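Local coordinates for protein acyl-CoA dehydrogenase (Geobacillus kaustophilus, PDB 2PG0) that probably catalyses, with FAD as cofactor, the alpha,beta-dehydrogenation of acyl chains, at residues E62-L67 with E109-W114; L115-C118 with E122-T125; A139-T144 with R185-L190. All blocks are in the same frame, centred on the assembly; numbering follows the deposited sequence.

Contact 1: E62-L67 with E109-W114; sequences EKYGGL and EQKQKW
The phenol ring of Tyr64 meets the turn of Lys111 and Gln112 obliquely, while one of its faces is taken by its own neighbour: CG of Lys63 stands 3.9 Å above the plane, over the ring centre. At the hydroxyl end, Tyr64 OH lies 3.6 Å from CB of Lys111 and 3.9 Å from its CE, so the oxygen rests on aliphatic methylenes. Further back on the ring, OE1 of Gln112 approaches CE1 of Tyr64 at 3.7 Å, with the amide plane turned 40° from the ring plane. A bend at chi2 (57°) brings this amide round to the tyrosine. Lys111 in turn kinks at chi3 (-77°), and its NZ is held by a salt bridge to Glu108. The ammonium groups of Lys63 and Lys111 stay apart, with NZ to NZ 6.5 Å. Since no hydrogen bond joins the segments, contact of shapes does the work, and the ring also touches Leu115 and Pro116 of the same helix. Replacing Tyr64 by an alanine would probably leave a gap beside Lys111 CB and deprive the Gln112 amide of the surface it leans on. The example illustrates how one aromatic residue on a short 3-10 turn docks an interhelical loop onto helix 108-120, at the surface of the helical N-terminal domain of the acyl-CoA dehydrogenase family.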
loop_
_atom_site.group_PDB
_atom_site.type_symbol
_atom_site.label_atom_id
_atom_site.label_comp_id
_atom_site.label_asym_id
_atom_site.label_seq_id
_atom_site.Cartn_x
_atom_site.Cartn_y
_atom_site.Cartn_z
ATOM N N GLU A 62 -20.958 -35.154 27.312
ATOM C CA GLU A 62 -20.360 -36.192 28.159
ATOM C C GLU A 62 -20.843 -37.609 27.832
ATOM O O GLU A 62 -20.094 -38.576 28.003
ATOM C CB GLU A 62 -20.562 -35.874 29.654
ATOM C CG GLU A 62 -22.021 -35.691 30.089
ATOM C CD GLU A 62 -22.172 -35.288 31.560
ATOM O OE1 GLU A 62 -21.179 -35.346 32.321
ATOM O OE2 GLU A 62 -23.296 -34.909 31.955
ATOM N N LYS A 63 -22.074 -37.725 27.337
ATOM C CA LYS A 63 -22.652 -39.032 27.020
ATOM C C LYS A 63 -21.988 -39.743 25.833
ATOM O O LYS A 63 -22.138 -40.954 25.677
ATOM C CB LYS A 63 -24.171 -38.944 26.848
ATOM C CG LYS A 63 -24.655 -38.399 25.524
ATOM C CD LYS A 63 -26.174 -38.324 25.526
ATOM C CE LYS A 63 -26.713 -37.871 24.187
ATOM N NZ LYS A 63 -28.183 -37.625 24.257
ATOM N N TYR A 64 -21.251 -38.991 25.012
ATOM C CA TYR A 64 -20.436 -39.580 23.946
ATOM C C TYR A 64 -18.957 -39.621 24.323
ATOM O O TYR A 64 -18.119 -40.079 23.539
ATOM C CB TYR A 64 -20.604 -38.812 22.632
ATOM C CG TYR A 64 -22.032 -38.630 22.178
ATOM C CD1 TYR A 64 -22.778 -39.707 21.691
ATOM C CD2 TYR A 64 -22.632 -37.375 22.214
ATOM C CE1 TYR A 64 -24.094 -39.531 21.266
ATOM C CE2 TYR A 64 -23.939 -37.194 21.793
ATOM C CZ TYR A 64 -24.661 -38.272 21.319
ATOM O OH TYR A 64 -25.953 -38.079 20.902
ATOM N N GLY A 65 -18.638 -39.139 25.521
ATOM C CA GLY A 65 -17.268 -39.179 26.027
ATOM C C GLY A 65 -16.576 -37.830 26.024
ATOM O O GLY A 65 -15.405 -37.728 26.389
ATOM N N GLY A 66 -17.305 -36.793 25.621
ATOM C CA GLY A 66 -16.766 -35.443 25.572
ATOM C C GLY A 66 -16.764 -34.734 26.912
ATOM O O GLY A 66 -17.006 -35.351 27.964
ATOM N N LEU A 67 -16.502 -33.431 26.878
ATOM C CA LEU A 67 -16.350 -32.655 28.108
ATOM C C LEU A 67 -17.338 -31.497 28.248
ATOM O O LEU A 67 -17.251 -30.726 29.205
ATOM C CB LEU A 67 -14.905 -32.154 28.249
ATOM C CG LEU A 67 -13.830 -33.245 28.353
ATOM C CD1 LEU A 67 -12.428 -32.666 28.204
ATOM C CD2 LEU A 67 -13.976 -34.024 29.665
ATOM N N GLU A 109 -28.787 -42.067 16.110
ATOM C CA GLU A 109 -28.041 -43.252 15.693
ATOM C C GLU A 109 -26.668 -42.872 15.120
ATOM O O GLU A 109 -25.658 -43.477 15.468
ATOM C CB GLU A 109 -28.846 -44.068 14.670
ATOM C CG GLU A 109 -30.120 -44.741 15.229
ATOM C CD GLU A 109 -31.242 -43.757 15.608
ATOM O OE1 GLU A 109 -31.378 -42.688 14.961
ATOM O OE2 GLU A 109 -31.999 -44.067 16.562
ATOM N N GLN A 110 -26.642 -41.856 14.260
ATOM C CA GLN A 110 -25.394 -41.394 13.636
ATOM C C GLN A 110 -24.427 -40.801 14.656
ATOM O O GLN A 110 -23.230 -41.080 14.615
ATOM C CB GLN A 110 -25.682 -40.377 12.530
ATOM C CG GLN A 110 -26.164 -41.014 11.232
ATOM C CD GLN A 110 -26.647 -39.992 10.219
ATOM O OE1 GLN A 110 -27.063 -38.889 10.577
ATOM N NE2 GLN A 110 -26.606 -40.364 8.942
ATOM N N LYS A 111 -24.958 -39.994 15.569
ATOM C CA LYS A 111 -24.155 -39.377 16.624
ATOM C C LYS A 111 -23.556 -40.446 17.539
ATOM O O LYS A 111 -22.366 -40.410 17.858
ATOM C CB LYS A 111 -24.988 -38.363 17.414
ATOM C CG LYS A 111 -25.408 -37.147 16.588
ATOM C CD LYS A 111 -26.081 -36.063 17.416
ATOM C CE LYS A 111 -27.534 -36.412 17.748
ATOM N NZ LYS A 111 -28.315 -35.224 18.224
ATOM N N GLN A 112 -24.385 -41.418 17.923
ATOM C CA GLN A 112 -23.945 -42.529 18.761
ATOM C C GLN A 112 -22.854 -43.351 18.072
ATOM O O GLN A 112 -21.885 -43.754 18.706
ATOM C CB GLN A 112 -25.142 -43.417 19.136
ATOM C CG GLN A 112 -24.833 -44.493 20.169
ATOM C CD GLN A 112 -24.277 -43.921 21.463
ATOM O OE1 GLN A 112 -24.906 -43.081 22.107
ATOM N NE2 GLN A 112 -23.094 -44.377 21.848
ATOM N N LYS A 113 -23.015 -43.573 16.769
ATOM C CA LYS A 113 -22.066 -44.358 15.986
ATOM C C LYS A 113 -20.721 -43.659 15.779
ATOM O O LYS A 113 -19.678 -44.317 15.768
ATOM C CB LYS A 113 -22.669 -44.728 14.625
ATOM C CG LYS A 113 -21.824 -45.713 13.830
ATOM C CD LYS A 113 -22.651 -46.479 12.814
ATOM C CE LYS A 113 -22.561 -45.861 11.442
ATOM N NZ LYS A 113 -22.821 -46.897 10.399
ATOM N N TRP A 114 -20.744 -42.336 15.615
ATOM C CA TRP A 114 -19.543 -41.612 15.176
ATOM C C TRP A 114 -18.850 -40.735 16.219
ATOM O O TRP A 114 -17.616 -40.736 16.304
ATOM C CB TRP A 114 -19.833 -40.809 13.898
ATOM C CG TRP A 114 -20.094 -41.672 12.697
ATOM C CD1 TRP A 114 -19.472 -42.845 12.374
ATOM C CD2 TRP A 114 -21.031 -41.412 11.643
ATOM N NE1 TRP A 114 -19.974 -43.338 11.195
ATOM C CE2 TRP A 114 -20.932 -42.480 10.724
ATOM C CE3 TRP A 114 -21.950 -40.383 11.391
ATOM C CZ2 TRP A 114 -21.718 -42.550 9.562
ATOM C CZ3 TRP A 114 -22.730 -40.451 10.235
ATOM C CH2 TRP A 114 -22.607 -41.531 9.339
#

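Contact 2: L115-C118 with E122-T125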
loop_
_atom_site.group_PDB
_atom_site.type_symbol
_atom_site.label_atom_id
_atom_site.label_comp_id
_atom_site.label_asym_id
_atom_site.label_seq_id
_atom_site.Cartn_x
_atom_site.Cartn_y
_atom_site.Cartn_z
ATOM N N LEU A 115 -19.624 -39.992 17.000
ATOM C CA LEU A 115 -19.041 -39.018 17.932
ATOM C C LEU A 115 -18.060 -39.565 18.982
ATOM O O LEU A 115 -17.010 -38.962 19.197
ATOM C CB LEU A 115 -20.109 -38.130 18.574
ATOM C CG LEU A 115 -20.823 -37.154 17.633
ATOM C CD1 LEU A 115 -21.826 -36.342 18.420
ATOM C CD2 LEU A 115 -19.833 -36.236 16.897
ATOM N N PRO A 116 -18.384 -40.703 19.641
ATOM C CA PRO A 116 -17.399 -41.219 20.602
ATOM C C PRO A 116 -15.994 -41.430 20.021
ATOM O O PRO A 116 -15.006 -41.076 20.669
ATOM C CB PRO A 116 -18.018 -42.549 21.056
ATOM C CG PRO A 116 -19.490 -42.318 20.916
ATOM C CD PRO A 116 -19.593 -41.547 19.615
ATOM N N LYS A 117 -15.907 -41.970 18.810
ATOM C CA LYS A 117 -14.605 -42.209 18.189
ATOM C C LYS A 117 -13.930 -40.929 17.665
ATOM O O LYS A 117 -12.704 -40.868 17.555
ATOM C CB LYS A 117 -14.704 -43.282 17.111
ATOM C CG LYS A 117 -14.803 -44.697 17.672
ATOM C CD LYS A 117 -15.041 -45.694 16.557
ATOM C CE LYS A 117 -15.521 -47.028 17.109
ATOM N NZ LYS A 117 -15.804 -47.985 15.997
ATOM N N CYS A 118 -14.730 -39.912 17.356
ATOM C CA CYS A 118 -14.182 -38.592 17.025
ATOM C C CYS A 118 -13.515 -37.953 18.245
ATOM O O CYS A 118 -12.512 -37.260 18.103
ATOM C CB CYS A 118 -15.260 -37.659 16.460
ATOM S SG CYS A 118 -15.888 -38.156 14.833
ATOM N N GLU A 122 -10.071 -42.182 17.211
ATOM C CA GLU A 122 -10.159 -43.450 16.475
ATOM C C GLU A 122 -10.718 -43.211 15.075
ATOM O O GLU A 122 -10.389 -43.931 14.124
ATOM C CB GLU A 122 -11.026 -44.464 17.229
ATOM C CG GLU A 122 -11.134 -45.828 16.543
ATOM C CD GLU A 122 -11.761 -46.916 17.413
ATOM O OE1 GLU A 122 -11.989 -46.695 18.627
ATOM O OE2 GLU A 122 -12.020 -48.013 16.870
ATOM N N LEU A 123 -11.577 -42.203 14.966
ATOM C CA LEU A 123 -12.027 -41.716 13.680
ATOM C C LEU A 123 -11.565 -40.272 13.512
ATOM O O LEU A 123 -11.813 -39.424 14.367
ATOM C CB LEU A 123 -13.547 -41.824 13.549
ATOM C CG LEU A 123 -14.168 -43.228 13.594
ATOM C CD1 LEU A 123 -15.690 -43.120 13.532
ATOM C CD2 LEU A 123 -13.640 -44.120 12.476
ATOM N N ILE A 124 -10.850 -40.031 12.416
ATOM C CA ILE A 124 -10.408 -38.698 12.034
ATOM C C ILE A 124 -11.329 -38.247 10.903
ATOM O O ILE A 124 -11.661 -39.039 10.029
ATOM C CB ILE A 124 -8.922 -38.720 11.592
ATOM C CG1 ILE A 124 -8.034 -39.101 12.790
ATOM C CG2 ILE A 124 -8.489 -37.372 10.979
ATOM C CD1 ILE A 124 -6.562 -39.239 12.456
ATOM N N THR A 125 -11.745 -36.984 10.936
ATOM C CA THR A 125 -12.709 -36.473 9.968
ATOM C C THR A 125 -12.110 -35.511 8.946
ATOM O O THR A 125 -11.064 -34.894 9.175
ATOM C CB THR A 125 -13.909 -35.783 10.665
ATOM O OG1 THR A 125 -13.447 -34.680 11.446
ATOM C CG2 THR A 125 -14.662 -36.762 11.571
#
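Lys117 lays its extended chain across the side chain of Glu122, so that methylenes and carboxylate overlap over much of their length. CG of Lys117 reaches OE1 of Glu122 at 3.6 Å, and CD sits equally close to the carboxylate carbon. The charges themselves are less intimate: Lys117 NZ and Glu122 OE2 form a long salt bridge of 3.9 Å. Closer to the backbone, CB of Lys117 packs on CG of Leu123 at 3.6 Å. The one clear hydrogen bond runs from Leu123 N to Lys117 O, 3.1 Å long and straight at 179°, though the donor stands well above the carbonyl plane. Leu123 O, buried here, has no partner in the model. On the inner side, SG of Cys118 touches CG2 of Thr125 at 3.8 Å; the threonine methyl is set anti to its own carbonyl carbon (OG1 chi1 60°), and OG1 bonds to His94, which also binds Cys118 O. The chain thus folds back on the last turns of helix 108-120 as it enters strand 125-128 at Thr125, a helix-to-strand connection that leads from the N-terminal helices toward the FAD-binding strand, with the Thr125 side chain about 10 Å from the flavin cofactor.

Contact 3: A139-T144 with R185-L190; sequences ANISTT and RGISLL
Apolar contact between Ile141 and Ile187 makes up the core of this meeting, and it is made by the outer ends of the two chains. CD1 of Ile141 lies 4.1 Å from CD1 of Ile187, and CG1 of Ile187 is 4.2 Å from that same Ile141 methyl; the side chains cross at about a right angle. Ile187 holds CG1 anti to its carbonyl carbon (chi1 -60°) and then continues extended through chi2 (171°), which carries CD1 to the loop. There the same methyl also meets the backbone of Ala139, at 4.2 Å from its CA. Around the pair, Ile141 also packs on Ala173 of strand 169-175, and Ile187 on Phe238.

No hydrogen bond spans the two segments, whose nearest CA atoms, those of Ala139 and Ile187, are 8.0 Å apart. Instead, Glu131 receives bonds from Ser142 N and Thr143 OG1, and Lys175 NZ binds Ala139 O, so the loop is anchored to its surroundings by separate polar ties. Within the middle beta domain, the loop following strand 125-128 is thereby seated against strand 187-193, with the Ile141 side chain about 8 Å from the bound FAD. Chemically, such methyl-to-methyl contact is nondirectional: it brings loop and strand together without fixing their relative direction, while the position of the loop is probably set by the hydrogen bonds around it.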
loop_
_atom_site.group_PDB
_atom_site.type_symbol
_atom_site.label_atom_id
_atom_site.label_comp_id
_atom_site.label_asym_id
_atom_site.label_seq_id
_atom_site.Cartn_x
_atom_site.Cartn_y
_atom_site.Cartn_z
ATOM N N ALA A 139 -21.656 -24.002 -5.941
ATOM C CA ALA A 139 -22.934 -24.453 -6.492
ATOM C C ALA A 139 -22.739 -25.256 -7.785
ATOM O O ALA A 139 -23.630 -25.998 -8.195
ATOM C CB ALA A 139 -23.878 -23.271 -6.712
ATOM N N ASN A 140 -21.553 -25.132 -8.390
ATOM C CA ASN A 140 -21.233 -25.767 -9.670
ATOM C C ASN A 140 -20.455 -27.090 -9.562
ATOM O O ASN A 140 -19.921 -27.590 -10.556
ATOM C CB ASN A 140 -20.477 -24.775 -10.569
ATOM C CG ASN A 140 -20.459 -25.195 -12.026
ATOM O OD1 ASN A 140 -21.480 -25.612 -12.578
ATOM N ND2 ASN A 140 -19.294 -25.088 -12.659
ATOM N N ILE A 141 -20.391 -27.657 -8.358
ATOM C CA ILE A 141 -19.779 -28.982 -8.166
ATOM C C ILE A 141 -20.537 -30.042 -8.971
ATOM O O ILE A 141 -21.743 -29.907 -9.188
ATOM C CB ILE A 141 -19.711 -29.386 -6.670
ATOM C CG1 ILE A 141 -21.096 -29.333 -6.011
ATOM C CG2 ILE A 141 -18.688 -28.517 -5.928
ATOM C CD1 ILE A 141 -21.177 -30.071 -4.671
ATOM N N SER A 142 -19.838 -31.075 -9.427
ATOM C CA SER A 142 -20.468 -32.067 -10.291
ATOM C C SER A 142 -20.391 -33.519 -9.800
ATOM O O SER A 142 -20.863 -34.434 -10.487
ATOM C CB SER A 142 -19.942 -31.934 -11.723
ATOM O OG SER A 142 -18.563 -32.243 -11.791
ATOM N N THR A 143 -19.819 -33.732 -8.611
ATOM C CA THR A 143 -19.854 -35.061 -7.980
ATOM C C THR A 143 -21.315 -35.462 -7.793
ATOM O O THR A 143 -22.097 -34.705 -7.229
ATOM C CB THR A 143 -19.085 -35.104 -6.621
ATOM O OG1 THR A 143 -17.692 -34.846 -6.848
ATOM C CG2 THR A 143 -19.223 -36.476 -5.951
ATOM N N THR A 144 -21.679 -36.641 -8.297
ATOM C CA THR A 144 -23.055 -37.113 -8.217
ATOM C C THR A 144 -23.214 -38.270 -7.237
ATOM O O THR A 144 -22.299 -39.071 -7.043
ATOM C CB THR A 144 -23.599 -37.571 -9.596
ATOM O OG1 THR A 144 -22.788 -38.634 -10.102
ATOM C CG2 THR A 144 -23.602 -36.418 -10.590
ATOM N N ARG A 185 -29.854 -26.437 -4.970
ATOM C CA ARG A 185 -30.922 -27.219 -4.338
ATOM C C ARG A 185 -30.797 -28.716 -4.611
ATOM O O ARG A 185 -31.576 -29.517 -4.085
ATOM C CB ARG A 185 -32.302 -26.721 -4.779
ATOM C CG ARG A 185 -32.756 -25.439 -4.103
ATOM C CD ARG A 185 -34.244 -25.202 -4.347
ATOM N NE ARG A 185 -34.664 -23.854 -3.955
ATOM C CZ ARG A 185 -35.870 -23.338 -4.196
ATOM N NH1 ARG A 185 -36.796 -24.049 -4.833
ATOM N NH2 ARG A 185 -36.151 -22.103 -3.797
ATOM N N GLY A 186 -29.822 -29.086 -5.433
ATOM C CA GLY A 186 -29.543 -30.489 -5.713
ATOM C C GLY A 186 -28.382 -31.055 -4.914
ATOM O O GLY A 186 -27.964 -32.188 -5.150
ATOM N N ILE A 187 -27.866 -30.268 -3.970
ATOM C CA ILE A 187 -26.701 -30.663 -3.172
ATOM C C ILE A 187 -27.099 -31.291 -1.833
ATOM O O ILE A 187 -28.000 -30.810 -1.143
ATOM C CB ILE A 187 -25.718 -29.481 -2.935
ATOM C CG1 ILE A 187 -25.186 -28.938 -4.264
ATOM C CG2 ILE A 187 -24.548 -29.912 -2.042
ATOM C CD1 ILE A 187 -24.381 -27.636 -4.135
ATOM N N SER A 188 -26.403 -32.371 -1.485
ATOM C CA SER A 188 -26.604 -33.079 -0.231
ATOM C C SER A 188 -25.265 -33.382 0.411
ATOM O O SER A 188 -24.241 -33.420 -0.273
ATOM C CB SER A 188 -27.343 -34.390 -0.485
ATOM O OG SER A 188 -28.628 -34.145 -1.024
ATOM N N LEU A 189 -25.275 -33.598 1.721
ATOM C CA LEU A 189 -24.078 -34.038 2.431
ATOM C C LEU A 189 -24.173 -35.528 2.733
ATOM O O LEU A 189 -25.165 -35.998 3.277
ATOM C CB LEU A 189 -23.847 -33.220 3.709
ATOM C CG LEU A 189 -23.702 -31.702 3.535
ATOM C CD1 LEU A 189 -23.362 -31.034 4.862
ATOM C CD2 LEU A 189 -22.670 -31.343 2.457
ATOM N N LEU A 190 -23.135 -36.261 2.353
ATOM C CA LEU A 190 -23.097 -37.703 2.524
ATOM C C LEU A 190 -21.790 -38.096 3.216
ATOM O O LEU A 190 -20.707 -37.716 2.772
ATOM C CB LEU A 190 -23.228 -38.375 1.152
ATOM C CG LEU A 190 -23.320 -39.894 1.001
ATOM C CD1 LEU A 190 -24.560 -40.456 1.689
ATOM C CD2 LEU A 190 -23.332 -40.249 -0.472
#

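Along the chain the three contacts come in series, each closing before the next opens. Contacts 1 and 2 are near neighbours, with centres 9 Å apart, and share helix 108-120, touching where Tyr64 O lies 3.5 Å from Pro116 CB. Contact 3 is centred about 28 Å from contact 1 and 25 Å from contact 2, touching neither, though its nearest atoms come within about 7 Å of contact 1. It belongs to the middle domain, yet one mixed sheet relates it to contact 2: strand 125-128, entered from contact 2, and strand 187-193 both flank strand 169-175. The series therefore runs from the helical surface, through the helix-to-strand connection, to the beta domain near FAD.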